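Local coordinates for protein SM80.1 Vicilin (Solanum melongena, PDB 5VF5) that probably serves as a 7S seed storage protein of the cupin superfamily, with a copper ion bound in its C-terminal cupin domain, at residues A[362-366]-A[367-371]. Sequence-based numbering, arbitrary orientation.
Sequences RNIDR and EAKEL
Lys369 NZ is gripped by three acceptors at the N-terminal end of helix 366-373 in this bicupin vicilin. Lys369 NZ donates to Ile364 O at 2.9 Å, and the carbonyl of Trp361 and the carboxylate of Glu381 take it as well. Glu381, outside the two segments on helix 377-385, forms salt bridges with both Lys369 NZ and Arg366 NE. The first helical turn is thus tied both to the loop before it and to the next helix. The lysine chain runs extended from CB to CE and bends only at its last torsion (chi4 138°), which brings NZ to the outer end of the Ile364 carbonyl, a little out of its plane. On the way Lys369 CG passes 3.5 Å from Asp365 O.

Asp365 is the N-cap. Asp365 OD1 accepts from Ala368 N at 2.8 Å, and the N-H approaches from above the carboxylate plane, 47° out of it. The first torsion (chi1 64°) sets CG between the backbone N and the carbonyl carbon, which turns the carboxylate back to the first turn. Regular helical bonding follows, with Lys369 N to Asp365 O and Glu370 N to Arg366 O, both 3.0 Å. Arg366 N instead bonds a malonate ion, probably from the crystallisation liquor.

In the conformers given, Asp365 OD1 and Glu367 OE1 lie 3.2 Å apart, two acceptors of like charge. Both side chains have a second conformer, so this approach is doubtful. The malonate also lies close to Glu367 OE1. On the apolar side of the cap, the Ile364 CG2 methyl rests against Ala368 CB at 3.7 Å.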
loop_
_atom_site.group_PDB
_atom_site.type_symbol
_atom_site.label_atom_id
_atom_site.label_comp_id
_atom_site.label_asym_id
_atom_site.label_seq_id
_atom_site.Cartn_x
_atom_site.Cartn_y
_atom_site.Cartn_z
ATOM N N ARG A 362 0.734 -31.273 5.202
ATOM C CA ARG A 362 -0.491 -32.084 5.029
ATOM C C ARG A 362 -0.465 -32.860 3.719
ATOM O O ARG A 362 -1.132 -33.909 3.597
ATOM C CB ARG A 362 -1.793 -31.225 5.040
ATOM C CG ARG A 362 -2.179 -30.653 6.382
ATOM C CD ARG A 362 -2.627 -31.718 7.391
ATOM N NE ARG A 362 -3.881 -32.386 7.032
ATOM C CZ ARG A 362 -5.091 -31.927 7.324
ATOM N NH1 ARG A 362 -5.236 -30.783 7.992
ATOM N NH2 ARG A 362 -6.165 -32.627 6.958
ATOM N N ASN A 363 0.251 -32.312 2.738
ATOM C CA ASN A 363 0.317 -32.840 1.373
ATOM C C ASN A 363 1.644 -33.505 1.058
ATOM O O ASN A 363 1.987 -33.679 -0.130
ATOM C CB ASN A 363 -0.040 -31.729 0.428
ATOM C CG ASN A 363 -1.474 -31.297 0.604
ATOM O OD1 ASN A 363 -2.353 -32.155 0.683
ATOM N ND2 ASN A 363 -1.710 -30.000 0.805
ATOM N N ILE A 364 2.354 -33.921 2.120
ATOM C CA ILE A 364 3.611 -34.663 1.994
ATOM C C ILE A 364 3.404 -35.992 2.714
ATOM O O ILE A 364 2.914 -36.008 3.833
ATOM C CB ILE A 364 4.803 -33.848 2.552
ATOM C CG1 ILE A 364 4.952 -32.591 1.674
ATOM C CG2 ILE A 364 6.067 -34.694 2.566
ATOM C CD1 ILE A 364 6.034 -31.627 2.079
ATOM N N ASP A 365 3.798 -37.092 2.077
ATOM C CA ASP A 365 3.560 -38.409 2.653
ATOM C C ASP A 365 4.460 -38.724 3.830
ATOM O O ASP A 365 5.526 -38.113 4.020
ATOM C CB ASP A 365 3.665 -39.472 1.570
ATOM C CG ASP A 365 5.070 -39.562 0.966
ATOM O OD1 ASP A 365 5.902 -40.294 1.513
ATOM O OD2 ASP A 365 5.359 -38.895 -0.055
ATOM N N ARG A 366 4.037 -39.704 4.610
ATOM C CA ARG A 366 4.742 -40.086 5.816
ATOM C C ARG A 366 6.168 -40.518 5.590
ATOM O O ARG A 366 7.071 -40.109 6.304
ATOM C CB ARG A 366 3.980 -41.199 6.494
ATOM C CG ARG A 366 4.516 -41.639 7.846
ATOM C CD ARG A 366 3.640 -42.740 8.484
ATOM N NE ARG A 366 2.346 -42.164 8.727
ATOM C CZ ARG A 366 1.209 -42.498 8.127
ATOM N NH1 ARG A 366 1.130 -43.540 7.294
ATOM N NH2 ARG A 366 0.117 -41.810 8.423
ATOM N N GLU A 367 6.395 -41.312 4.559
ATOM C CA GLU A 367 7.740 -41.777 4.247
ATOM C C GLU A 367 8.706 -40.614 3.848
ATOM O O GLU A 367 9.882 -40.559 4.235
ATOM C CB GLU A 367 7.661 -42.842 3.153
ATOM C CG GLU A 367 6.889 -44.099 3.563
ATOM C CD GLU A 367 5.332 -43.939 3.543
ATOM O OE1 GLU A 367 4.760 -42.904 2.999
ATOM O OE2 GLU A 367 4.665 -44.878 4.063
ATOM N N ALA A 368 8.149 -39.641 3.112
ATOM C CA ALA A 368 8.897 -38.444 2.767
ATOM C C ALA A 368 9.204 -37.615 4.002
ATOM O O ALA A 368 10.294 -37.029 4.092
ATOM C CB ALA A 368 8.159 -37.616 1.750
ATOM N N LYS A 369 8.311 -37.570 4.974
ATOM C CA LYS A 369 8.614 -36.873 6.240
ATOM C C LYS A 369 9.729 -37.581 6.985
ATOM O O LYS A 369 10.615 -36.922 7.574
ATOM C CB LYS A 369 7.363 -36.807 7.122
ATOM C CG LYS A 369 6.318 -35.861 6.588
ATOM C CD LYS A 369 5.012 -35.991 7.353
ATOM C CE LYS A 369 4.018 -34.968 6.858
ATOM N NZ LYS A 369 2.643 -35.435 6.697
ATOM N N GLU A 370 9.688 -38.905 7.022
ATOM C CA GLU A 370 10.723 -39.681 7.677
ATOM C C GLU A 370 12.086 -39.393 7.063
ATOM O O GLU A 370 13.082 -39.200 7.779
ATOM C CB GLU A 370 10.393 -41.187 7.616
ATOM C CG GLU A 370 11.525 -42.089 8.137
ATOM C CD GLU A 370 11.049 -43.438 8.598
ATOM O OE1 GLU A 370 9.872 -43.623 9.056
ATOM O OE2 GLU A 370 11.880 -44.343 8.496
ATOM N N LEU A 371 12.152 -39.387 5.735
ATOM C CA LEU A 371 13.423 -39.095 5.045
ATOM C C LEU A 371 13.863 -37.648 5.227
ATOM O O LEU A 371 15.055 -37.356 5.314
ATOM C CB LEU A 371 13.336 -39.438 3.579
ATOM C CG LEU A 371 13.349 -40.931 3.273
ATOM C CD1 LEU A 371 12.821 -41.215 1.896
ATOM C CD2 LEU A 371 14.753 -41.474 3.346
#